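Local atomic coordinates of Slr0280 protein (Synechocystis sp., PDB entry 5H3K), a protein that is of unknown function but carries a phosphodiester glycosidase (NAGPA family) domain, and so may act on phosphodiester-linked sugars. Residues R310-T322 against N347-R361. Numbering follows the deposited sequence.
Sequences RPLMANPTMAQGT and NQLPLGAVWSQQNWR
R361, at the corner where the chain leaves the beta-hairpin begun by strand 354-356, reaches into the type I beta turn N315-M318 that follows strand 307-313, joining two beta-sheets of the fold. Arginine suits the place because its planar head offers several N-H groups to three backbone carbonyls of the turn. Bends at chi2 (-75°) and chi3 (-53°) fold the chain so that NH2 donates to N315 O at 3.2 Å, in the guanidinium plane, and weakly to M318 O, while NH1 makes a weak bond to P316 O. M313, its own chain bent, lays CG over one guanidinium face, 3.3 Å from CZ of R361, and sets SD against V354 CG1. An alanine in place of R361 would probably leave the carbonyls of N315, P316 and M318 without these donors and take away the flat group against which CG of M313 packs. The P311 ring points at the hairpin, its CG 3.2 Å from W355 O and against CB of S356, its CB against V354 CG1. R310, bent at chi2, brings its guanidinium to the type I' turn S356-N359; NH2 meets a lone pair of Q357 OE1 at 3.1 Å and also salt-bridges D375. G321, at backbone angles where a CB would collide with the carbonyl O of Q320, gives its N-H to Q348 O. Q320, extended, carries NE2 to N347 O, 2.8 Å away and near the amide plane.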
loop_
_atom_site.group_PDB
_atom_site.type_symbol
_atom_site.label_atom_id
_atom_site.label_comp_id
_atom_site.label_asym_id
_atom_site.label_seq_id
_atom_site.Cartn_x
_atom_site.Cartn_y
_atom_site.Cartn_z
ATOM N N ARG A 310 -10.794 -3.608 3.994
ATOM C CA ARG A 310 -10.310 -4.547 5.006
ATOM C C ARG A 310 -8.860 -4.273 5.305
ATOM O O ARG A 310 -8.074 -4.040 4.389
ATOM C CB ARG A 310 -10.403 -5.995 4.508
ATOM C CG ARG A 310 -11.822 -6.570 4.425
ATOM C CD ARG A 310 -12.456 -6.711 5.808
ATOM N NE ARG A 310 -13.770 -7.338 5.716
ATOM C CZ ARG A 310 -14.905 -6.667 5.543
ATOM N NH1 ARG A 310 -14.895 -5.343 5.446
ATOM N NH2 ARG A 310 -16.054 -7.324 5.461
ATOM N N PRO A 311 -8.482 -4.348 6.585
ATOM C CA PRO A 311 -7.051 -4.387 6.890
ATOM C C PRO A 311 -6.475 -5.711 6.414
ATOM O O PRO A 311 -7.143 -6.753 6.500
ATOM C CB PRO A 311 -7.003 -4.290 8.423
ATOM C CG PRO A 311 -8.333 -4.776 8.893
ATOM C CD PRO A 311 -9.326 -4.492 7.788
ATOM N N LEU A 312 -5.253 -5.671 5.904
ATOM C CA LEU A 312 -4.622 -6.849 5.344
ATOM C C LEU A 312 -3.267 -7.000 5.983
ATOM O O LEU A 312 -2.479 -6.045 5.993
ATOM C CB LEU A 312 -4.457 -6.672 3.833
ATOM C CG LEU A 312 -5.725 -6.415 3.014
ATOM C CD1 LEU A 312 -5.326 -6.232 1.549
ATOM C CD2 LEU A 312 -6.691 -7.579 3.164
ATOM N N MET A 313 -2.986 -8.183 6.521
ATOM C CA MET A 313 -1.685 -8.462 7.115
ATOM C C MET A 313 -0.775 -9.150 6.125
ATOM O O MET A 313 -1.239 -9.933 5.297
ATOM C CB MET A 313 -1.836 -9.371 8.336
ATOM C CG MET A 313 -2.816 -8.859 9.325
ATOM S SD MET A 313 -2.201 -7.469 10.265
ATOM C CE MET A 313 -1.289 -8.273 11.563
ATOM N N ALA A 314 0.522 -8.854 6.225
ATOM C CA ALA A 314 1.556 -9.450 5.368
ATOM C C ALA A 314 1.439 -10.969 5.340
ATOM O O ALA A 314 1.520 -11.602 4.280
ATOM C CB ALA A 314 2.933 -9.057 5.859
ATOM N N ASN A 315 1.292 -11.544 6.524
ATOM C CA ASN A 315 0.898 -12.943 6.648
ATOM C C ASN A 315 -0.609 -12.993 6.904
ATOM O O ASN A 315 -1.092 -12.563 7.953
ATOM C CB ASN A 315 1.701 -13.630 7.762
ATOM C CG ASN A 315 1.503 -15.136 7.772
ATOM O OD1 ASN A 315 0.367 -15.625 7.768
ATOM N ND2 ASN A 315 2.608 -15.878 7.788
ATOM N N PRO A 316 -1.374 -13.503 5.925
ATOM C CA PRO A 316 -2.829 -13.356 5.942
ATOM C C PRO A 316 -3.496 -13.981 7.164
ATOM O O PRO A 316 -4.624 -13.617 7.473
ATOM C CB PRO A 316 -3.268 -14.062 4.656
ATOM C CG PRO A 316 -2.055 -14.042 3.779
ATOM C CD PRO A 316 -0.903 -14.211 4.724
ATOM N N THR A 317 -2.821 -14.905 7.847
ATOM C CA THR A 317 -3.439 -15.584 8.983
ATOM C C THR A 317 -2.628 -15.549 10.284
ATOM O O THR A 317 -2.947 -16.265 11.229
ATOM C CB THR A 317 -3.786 -17.065 8.648
ATOM O OG1 THR A 317 -2.580 -17.797 8.441
ATOM C CG2 THR A 317 -4.644 -17.142 7.392
ATOM N N MET A 318 -1.572 -14.744 10.344
ATOM C CA MET A 318 -0.947 -14.496 11.636
ATOM C C MET A 318 -0.379 -13.080 11.749
ATOM O O MET A 318 -0.270 -12.351 10.742
ATOM C CB MET A 318 0.105 -15.565 11.989
ATOM C CG MET A 318 1.412 -15.459 11.260
ATOM S SD MET A 318 2.601 -16.679 11.878
ATOM C CE MET A 318 4.015 -16.343 10.844
ATOM N N ALA A 319 -0.025 -12.700 12.975
ATOM C CA ALA A 319 0.437 -11.341 13.269
ATOM C C ALA A 319 1.875 -11.065 12.837
ATOM O O ALA A 319 2.218 -9.929 12.502
ATOM C CB ALA A 319 0.277 -11.036 14.752
ATOM N N GLN A 320 2.722 -12.085 12.859
ATOM C CA GLN A 320 4.120 -11.887 12.530
ATOM C C GLN A 320 4.390 -11.939 11.028
ATOM O O GLN A 320 4.048 -12.910 10.337
ATOM C CB GLN A 320 5.028 -12.879 13.269
ATOM C CG GLN A 320 6.511 -12.732 12.882
ATOM C CD GLN A 320 7.442 -13.529 13.769
ATOM O OE1 GLN A 320 7.396 -14.759 13.790
ATOM N NE2 GLN A 320 8.302 -12.833 14.504
ATOM N N GLY A 321 5.041 -10.896 10.527
ATOM C CA GLY A 321 5.536 -10.934 9.168
ATOM C C GLY A 321 5.538 -9.585 8.510
ATOM O O GLY A 321 4.786 -8.704 8.917
ATOM N N THR A 322 6.392 -9.420 7.502
ATOM C CA THR A 322 6.366 -8.230 6.664
ATOM C C THR A 322 6.506 -8.645 5.210
ATOM O O THR A 322 7.103 -9.684 4.900
ATOM C CB THR A 322 7.487 -7.221 7.003
ATOM O OG1 THR A 322 8.764 -7.855 6.874
ATOM C CG2 THR A 322 7.314 -6.648 8.418
ATOM N N ASN A 347 11.640 -7.692 14.405
ATOM C CA ASN A 347 10.981 -8.987 14.649
ATOM C C ASN A 347 9.680 -9.180 13.872
ATOM O O ASN A 347 8.970 -10.185 14.061
ATOM C CB ASN A 347 10.754 -9.222 16.151
ATOM C CG ASN A 347 9.921 -8.136 16.797
ATOM O OD1 ASN A 347 9.212 -7.389 16.113
ATOM N ND2 ASN A 347 9.989 -8.044 18.125
ATOM N N GLN A 348 9.381 -8.212 13.004
ATOM C CA GLN A 348 8.185 -8.207 12.153
ATOM C C GLN A 348 6.865 -8.297 12.923
ATOM O O GLN A 348 5.907 -8.918 12.450
ATOM C CB GLN A 348 8.213 -9.318 11.103
ATOM C CG GLN A 348 9.459 -9.432 10.259
ATOM C CD GLN A 348 9.952 -10.869 10.261
ATOM O OE1 GLN A 348 9.331 -11.766 9.663
ATOM N NE2 GLN A 348 11.027 -11.112 10.999
ATOM N N LEU A 349 6.802 -7.657 14.084
ATOM C CA LEU A 349 5.568 -7.619 14.866
ATOM C C LEU A 349 4.826 -6.283 14.744
ATOM O O LEU A 349 5.441 -5.218 14.705
ATOM C CB LEU A 349 5.863 -7.884 16.338
ATOM C CG LEU A 349 6.563 -9.216 16.596
ATOM C CD1 LEU A 349 6.739 -9.401 18.106
ATOM C CD2 LEU A 349 5.772 -10.363 15.980
ATOM N N PRO A 350 3.487 -6.334 14.744
ATOM C CA PRO A 350 2.665 -5.121 14.686
ATOM C C PRO A 350 2.706 -4.312 15.989
ATOM O O PRO A 350 2.788 -4.868 17.092
ATOM C CB PRO A 350 1.253 -5.673 14.439
ATOM C CG PRO A 350 1.280 -7.056 15.053
ATOM C CD PRO A 350 2.675 -7.567 14.831
ATOM N N LEU A 351 2.663 -2.991 15.842
ATOM C CA LEU A 351 2.616 -2.058 16.968
ATOM C C LEU A 351 1.413 -1.128 16.783
ATOM O O LEU A 351 1.544 -0.034 16.226
ATOM C CB LEU A 351 3.902 -1.229 16.996
ATOM C CG LEU A 351 5.189 -2.054 17.161
ATOM C CD1 LEU A 351 6.414 -1.180 16.975
ATOM C CD2 LEU A 351 5.196 -2.706 18.549
ATOM N N GLY A 352 0.231 -1.560 17.217
ATOM C CA GLY A 352 -0.963 -0.731 17.098
ATOM C C GLY A 352 -2.155 -1.521 16.590
ATOM O O GLY A 352 -2.005 -2.648 16.112
ATOM N N ALA A 353 -3.327 -0.895 16.620
ATOM C CA ALA A 353 -4.582 -1.602 16.408
ATOM C C ALA A 353 -4.778 -2.104 14.984
ATOM O O ALA A 353 -4.549 -1.379 14.020
ATOM C CB ALA A 353 -5.755 -0.717 16.806
ATOM N N VAL A 354 -5.215 -3.355 14.854
ATOM C CA VAL A 354 -5.638 -3.881 13.555
ATOM C C VAL A 354 -6.791 -4.824 13.832
ATOM O O VAL A 354 -6.614 -5.813 14.549
ATOM C CB VAL A 354 -4.526 -4.707 12.847
ATOM C CG1 VAL A 354 -5.056 -5.282 11.545
ATOM C CG2 VAL A 354 -3.250 -3.885 12.582
ATOM N N TRP A 355 -7.974 -4.538 13.290
ATOM C CA TRP A 355 -9.095 -5.475 13.466
ATOM C C TRP A 355 -10.049 -5.535 12.270
ATOM O O TRP A 355 -10.210 -4.556 11.530
ATOM C CB TRP A 355 -9.854 -5.218 14.785
ATOM C CG TRP A 355 -10.833 -4.041 14.861
ATOM C CD1 TRP A 355 -12.200 -4.103 14.793
ATOM C CD2 TRP A 355 -10.512 -2.653 15.100
ATOM N NE1 TRP A 355 -12.746 -2.848 14.960
ATOM C CE2 TRP A 355 -11.741 -1.950 15.147
ATOM C CE3 TRP A 355 -9.315 -1.952 15.266
ATOM C CZ2 TRP A 355 -11.793 -0.564 15.360
ATOM C CZ3 TRP A 355 -9.370 -0.584 15.462
ATOM C CH2 TRP A 355 -10.602 0.101 15.513
ATOM N N SER A 356 -10.672 -6.691 12.079
ATOM C CA SER A 356 -11.607 -6.860 10.968
ATOM C C SER A 356 -12.655 -7.893 11.311
ATOM O O SER A 356 -12.341 -8.912 11.919
ATOM C CB SER A 356 -10.883 -7.252 9.678
ATOM O OG SER A 356 -10.361 -8.556 9.757
ATOM N N GLN A 357 -13.895 -7.625 10.906
ATOM C CA GLN A 357 -15.043 -8.465 11.269
ATOM C C GLN A 357 -15.055 -8.855 12.757
ATOM O O GLN A 357 -15.293 -10.014 13.116
ATOM C CB GLN A 357 -15.143 -9.676 10.318
ATOM C CG GLN A 357 -15.199 -9.224 8.846
ATOM C CD GLN A 357 -15.322 -10.372 7.846
ATOM O OE1 GLN A 357 -15.647 -10.157 6.679
ATOM N NE2 GLN A 357 -15.060 -11.588 8.299
ATOM N N GLN A 358 -14.778 -7.859 13.601
ATOM C CA GLN A 358 -14.709 -7.980 15.062
ATOM C C GLN A 358 -13.623 -8.924 15.567
ATOM O O GLN A 358 -13.648 -9.348 16.719
ATOM C CB GLN A 358 -16.068 -8.364 15.670
ATOM C CG GLN A 358 -17.151 -7.298 15.514
ATOM C CD GLN A 358 -18.326 -7.493 16.478
ATOM O OE1 GLN A 358 -18.161 -7.983 17.597
ATOM N NE2 GLN A 358 -19.513 -7.096 16.042
ATOM N N ASN A 359 -12.680 -9.249 14.697
ATOM C CA ASN A 359 -11.534 -10.083 15.048
ATOM C C ASN A 359 -10.267 -9.230 15.187
ATOM O O ASN A 359 -9.789 -8.634 14.213
ATOM C CB ASN A 359 -11.338 -11.146 13.960
ATOM C CG ASN A 359 -10.215 -12.104 14.280
ATOM O OD1 ASN A 359 -10.070 -12.557 15.419
ATOM N ND2 ASN A 359 -9.399 -12.412 13.274
ATOM N N TRP A 360 -9.712 -9.176 16.394
ATOM C CA TRP A 360 -8.561 -8.313 16.660
ATOM C C TRP A 360 -7.243 -8.999 16.344
ATOM O O TRP A 360 -6.820 -9.927 17.037
ATOM C CB TRP A 360 -8.591 -7.833 18.114
ATOM C CG TRP A 360 -9.681 -6.836 18.317
ATOM C CD1 TRP A 360 -11.019 -7.091 18.405
ATOM C CD2 TRP A 360 -9.533 -5.412 18.412
ATOM N NE1 TRP A 360 -11.715 -5.908 18.558
ATOM C CE2 TRP A 360 -10.826 -4.866 18.570
ATOM C CE3 TRP A 360 -8.435 -4.549 18.374
ATOM C CZ2 TRP A 360 -11.049 -3.483 18.696
ATOM C CZ3 TRP A 360 -8.657 -3.182 18.508
ATOM C CH2 TRP A 360 -9.946 -2.665 18.672
ATOM N N ARG A 361 -6.598 -8.536 15.285
ATOM C CA ARG A 361 -5.317 -9.089 14.867
ATOM C C ARG A 361 -4.181 -8.497 15.705
ATOM O O ARG A 361 -3.183 -9.168 15.970
ATOM C CB ARG A 361 -5.083 -8.803 13.387
ATOM C CG ARG A 361 -6.159 -9.370 12.454
ATOM C CD ARG A 361 -6.038 -10.884 12.274
ATOM N NE ARG A 361 -4.699 -11.321 11.865
ATOM C CZ ARG A 361 -4.316 -11.532 10.602
ATOM N NH1 ARG A 361 -5.158 -11.323 9.591
ATOM N NH2 ARG A 361 -3.076 -11.942 10.344
HETATM O O HOH W 1 -12.461 -10.234 5.702
HETATM O O HOH W 2 8.316 -11.936 7.170
#